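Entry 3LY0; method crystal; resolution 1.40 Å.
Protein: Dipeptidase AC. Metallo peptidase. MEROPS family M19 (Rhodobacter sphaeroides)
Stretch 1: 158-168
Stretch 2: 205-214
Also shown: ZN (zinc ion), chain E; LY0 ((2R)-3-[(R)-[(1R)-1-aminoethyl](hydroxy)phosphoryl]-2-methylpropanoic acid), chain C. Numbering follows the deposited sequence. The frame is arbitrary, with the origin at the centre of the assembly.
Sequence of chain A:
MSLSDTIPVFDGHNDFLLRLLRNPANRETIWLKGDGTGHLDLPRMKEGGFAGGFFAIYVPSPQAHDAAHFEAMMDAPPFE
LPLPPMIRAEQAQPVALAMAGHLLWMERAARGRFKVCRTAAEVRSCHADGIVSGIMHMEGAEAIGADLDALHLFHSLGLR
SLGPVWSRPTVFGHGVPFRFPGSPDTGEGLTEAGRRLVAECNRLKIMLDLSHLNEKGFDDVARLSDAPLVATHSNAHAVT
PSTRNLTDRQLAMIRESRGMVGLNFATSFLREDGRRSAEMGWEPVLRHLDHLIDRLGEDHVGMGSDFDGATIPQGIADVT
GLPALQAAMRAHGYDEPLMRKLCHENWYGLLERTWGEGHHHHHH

Stretch 1, residues 158-168: GLRSLGPVWSR
Stretch 2 (205-214) KIMLDLSHLN

Two parallel strands, centred on S161-L162 and M207-L208, lie in register, with CA-CA separations of 4.4 Å for S161 and M207 and 5.1 Å for L162 and L208. M207 N donates to R160 O (3.0 Å), L162 N to M207 O (2.8 Å) and D209 N to L162 O (2.8 Å), the staggered ladder of a parallel pair. Both strand segments are extended (S161 -152/141, L162 -151/125, M207 -65/133, L208 -94/135).

S161 (chi1 t) and M207 (t, t, p) share one face, where M207 CE curls to 3.2 Å from S161 OG. On the other, L162 (t, p) and L208 (m, t) project; I206 (m, t) brings CG2 to 4.0 Å from L162 CB. G163 leaves room for the opposing backbone: its CA lies 3.3 Å from D209 O, and a CB here would be equally close to that oxygen.

Beyond the strands, a type II turn from L210 to L213, with H212 at 89/-24, aims H212 (chi1 m, chi2 -86°) toward stretch 1. V165 CG2 fits against L213 CD1 (3.7 Å), while water 1 bridges V165 O (2.8 Å) and S211 O (2.9 Å). H212 ND1 donates to S167 OG (2.8 Å), leaving NE2 to bind ZN at 2.2 Å. W166 CD1 covers one face of the imidazole, and W166 NE1 donates to LY0 O32 (2.7 Å), itself a zinc ligand.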

# COMPACT_ATOMS: atom_id res chain seq x y z
N GLY A 158 -7.37 15.61 6.00
CA GLY A 158 -6.32 15.29 5.06
C GLY A 158 -6.35 13.91 4.42
O GLY A 158 -5.47 13.59 3.63
N LEU A 159 -7.33 13.09 4.76
CA LEU A 159 -7.38 11.76 4.17
C LEU A 159 -7.59 11.86 2.66
O LEU A 159 -8.53 12.54 2.22
CB LEU A 159 -8.51 10.94 4.79
CG LEU A 159 -8.60 9.51 4.26
CD1 LEU A 159 -7.47 8.66 4.82
CD2 LEU A 159 -9.95 8.91 4.60
N ARG A 160 -6.74 11.19 1.88
CA ARG A 160 -6.87 11.27 0.43
C ARG A 160 -6.94 9.91 -0.28
O ARG A 160 -7.09 9.86 -1.50
CB ARG A 160 -5.75 12.11 -0.17
CG ARG A 160 -5.81 13.60 0.19
CD ARG A 160 -7.01 14.28 -0.46
NE ARG A 160 -7.13 15.71 -0.14
CZ ARG A 160 -7.75 16.18 0.93
NH1 ARG A 160 -7.83 17.49 1.13
NH2 ARG A 160 -8.30 15.36 1.81
N SER A 161 -6.85 8.83 0.49
CA SER A 161 -6.79 7.49 -0.06
C SER A 161 -7.38 6.53 0.95
O SER A 161 -7.14 6.67 2.14
CB SER A 161 -5.33 7.13 -0.31
OG SER A 161 -5.22 5.87 -0.92
N LEU A 162 -8.12 5.54 0.46
CA LEU A 162 -8.82 4.62 1.34
C LEU A 162 -8.99 3.26 0.68
O LEU A 162 -9.53 3.15 -0.43
CB LEU A 162 -10.20 5.21 1.70
CG LEU A 162 -11.16 4.34 2.51
CD1 LEU A 162 -10.54 3.94 3.83
CD2 LEU A 162 -12.49 5.05 2.73
N GLY A 163 -8.53 2.21 1.36
CA GLY A 163 -8.92 0.85 1.02
C GLY A 163 -10.11 0.45 1.88
O GLY A 163 -10.03 0.46 3.11
N PRO A 164 -11.25 0.12 1.26
CA PRO A 164 -12.43 -0.21 2.07
C PRO A 164 -12.19 -1.34 3.07
O PRO A 164 -12.79 -1.34 4.15
CB PRO A 164 -13.46 -0.63 1.03
CG PRO A 164 -13.07 0.14 -0.20
CD PRO A 164 -11.56 0.20 -0.18
N VAL A 165 -11.35 -2.30 2.72
CA VAL A 165 -11.05 -3.40 3.62
C VAL A 165 -9.57 -3.70 3.73
O VAL A 165 -8.79 -3.45 2.80
CB VAL A 165 -11.78 -4.70 3.20
CG1 VAL A 165 -13.28 -4.48 3.06
CG2 VAL A 165 -11.17 -5.28 1.90
N TRP A 166 -9.19 -4.25 4.88
CA TRP A 166 -7.94 -4.97 5.05
C TRP A 166 -8.34 -6.44 4.87
O TRP A 166 -9.42 -6.72 4.32
CB TRP A 166 -7.33 -4.66 6.42
CG TRP A 166 -6.02 -5.31 6.63
CD1 TRP A 166 -4.86 -5.06 5.93
CD2 TRP A 166 -5.71 -6.32 7.58
NE1 TRP A 166 -3.85 -5.87 6.40
CE2 TRP A 166 -4.35 -6.67 7.40
CE3 TRP A 166 -6.44 -7.00 8.56
CZ2 TRP A 166 -3.71 -7.64 8.17
CZ3 TRP A 166 -5.80 -7.98 9.32
CH2 TRP A 166 -4.45 -8.28 9.12
N SER A 167 -7.50 -7.38 5.31
CA SER A 167 -7.84 -8.80 5.19
C SER A 167 -8.71 -9.21 6.39
O SER A 167 -8.28 -9.99 7.25
CB SER A 167 -6.57 -9.63 5.06
OG SER A 167 -6.05 -9.54 3.74
N ARG A 168 -9.92 -8.66 6.44
CA ARG A 168 -10.79 -8.74 7.61
C ARG A 168 -12.12 -8.11 7.22
O ARG A 168 -12.14 -7.12 6.49
CB ARG A 168 -10.13 -7.96 8.76
CG ARG A 168 -10.93 -7.87 10.05
CD ARG A 168 -10.12 -7.13 11.11
NE ARG A 168 -9.77 -5.78 10.67
CZ ARG A 168 -8.65 -5.15 10.97
NH1 ARG A 168 -7.74 -5.71 11.75
NH2 ARG A 168 -8.46 -3.92 10.49
N LYS A 205 -13.33 12.76 -4.28
CA LYS A 205 -12.04 12.56 -4.94
C LYS A 205 -11.02 11.95 -3.98
O LYS A 205 -9.85 12.38 -3.93
CB LYS A 205 -11.52 13.87 -5.53
CG LYS A 205 -12.51 14.56 -6.46
CD LYS A 205 -12.78 13.69 -7.67
CE LYS A 205 -13.86 14.30 -8.57
NZ LYS A 205 -15.24 14.18 -8.01
N ILE A 206 -11.47 10.98 -3.20
CA ILE A 206 -10.62 10.12 -2.38
C ILE A 206 -10.30 8.87 -3.19
O ILE A 206 -11.20 8.18 -3.66
CB ILE A 206 -11.34 9.72 -1.08
CG1 ILE A 206 -11.59 10.96 -0.21
CG2 ILE A 206 -10.53 8.67 -0.31
CD1 ILE A 206 -12.42 10.69 1.03
N MET A 207 -9.01 8.57 -3.36
CA MET A 207 -8.59 7.39 -4.12
C MET A 207 -9.04 6.12 -3.41
O MET A 207 -8.85 5.99 -2.20
CB MET A 207 -7.07 7.38 -4.28
CG MET A 207 -6.49 6.35 -5.28
SD MET A 207 -4.69 6.02 -5.07
CE MET A 207 -4.77 4.72 -3.83
N LEU A 208 -9.62 5.19 -4.15
CA LEU A 208 -9.95 3.88 -3.61
C LEU A 208 -8.82 2.90 -3.89
O LEU A 208 -8.29 2.86 -5.00
CB LEU A 208 -11.23 3.37 -4.26
CG LEU A 208 -12.48 4.14 -3.84
CD1 LEU A 208 -13.55 4.04 -4.92
CD2 LEU A 208 -12.97 3.62 -2.51
N ASP A 209 -8.47 2.13 -2.87
CA ASP A 209 -7.39 1.15 -2.97
C ASP A 209 -8.00 -0.26 -2.89
O ASP A 209 -8.66 -0.60 -1.91
CB ASP A 209 -6.41 1.36 -1.83
CG ASP A 209 -5.21 0.41 -1.87
OD1 ASP A 209 -5.04 -0.34 -2.86
OD2 ASP A 209 -4.43 0.43 -0.89
N LEU A 210 -7.76 -1.06 -3.93
CA LEU A 210 -8.31 -2.40 -4.02
C LEU A 210 -7.44 -3.48 -3.36
O LEU A 210 -7.88 -4.62 -3.23
CB LEU A 210 -8.51 -2.76 -5.49
CG LEU A 210 -9.39 -1.79 -6.29
CD1 LEU A 210 -9.16 -1.98 -7.78
CD2 LEU A 210 -10.85 -2.03 -5.94
N SER A 211 -6.21 -3.15 -2.97
CA SER A 211 -5.39 -4.14 -2.27
C SER A 211 -6.13 -4.63 -1.03
O SER A 211 -6.64 -3.84 -0.24
CB SER A 211 -4.00 -3.58 -1.90
OG SER A 211 -3.21 -3.32 -3.05
N HIS A 212 -6.18 -5.96 -0.91
CA HIS A 212 -6.90 -6.71 0.14
C HIS A 212 -8.34 -7.04 -0.19
O HIS A 212 -8.88 -7.97 0.38
CB HIS A 212 -6.86 -6.03 1.51
CG HIS A 212 -5.50 -6.01 2.12
ND1 HIS A 212 -4.99 -7.05 2.86
CD2 HIS A 212 -4.54 -5.05 2.11
CE1 HIS A 212 -3.77 -6.75 3.25
NE2 HIS A 212 -3.48 -5.53 2.83
N LEU A 213 -8.96 -6.26 -1.06
CA LEU A 213 -10.35 -6.52 -1.42
C LEU A 213 -10.43 -7.83 -2.19
O LEU A 213 -9.57 -8.11 -3.02
CB LEU A 213 -10.89 -5.36 -2.26
CG LEU A 213 -12.41 -5.31 -2.49
CD1 LEU A 213 -13.20 -5.31 -1.19
CD2 LEU A 213 -12.74 -4.09 -3.32
N ASN A 214 -11.44 -8.64 -1.90
CA ASN A 214 -11.60 -9.89 -2.62
C ASN A 214 -12.12 -9.65 -4.04
O ASN A 214 -12.39 -8.51 -4.44
CB ASN A 214 -12.45 -10.90 -1.83
CG ASN A 214 -13.92 -10.49 -1.71
OD1 ASN A 214 -14.43 -9.66 -2.47
ND2 ASN A 214 -14.61 -11.12 -0.75
ZN ZN E . -1.65 -4.38 3.24
P LY0 C . -0.06 -5.08 5.40
C1 LY0 C . -0.32 -5.63 8.12
N1 LY0 C . -0.62 -3.30 7.33
C2 LY0 C . 0.09 -4.55 7.14
C4 LY0 C . 1.15 -6.42 5.03
C5 LY0 C . 0.58 -7.61 4.32
C6 LY0 C . -0.28 -7.24 3.14
C7 LY0 C . 1.58 -8.71 4.04
O31 LY0 C . 0.21 -3.84 4.58
O32 LY0 C . -1.53 -5.54 5.13
O61 LY0 C . -1.08 -8.19 2.59
O62 LY0 C . -0.30 -6.08 2.69
O HOH W 1 -6.67 -1.87 1.82
O HOH W 2 -9.66 -2.55 0.06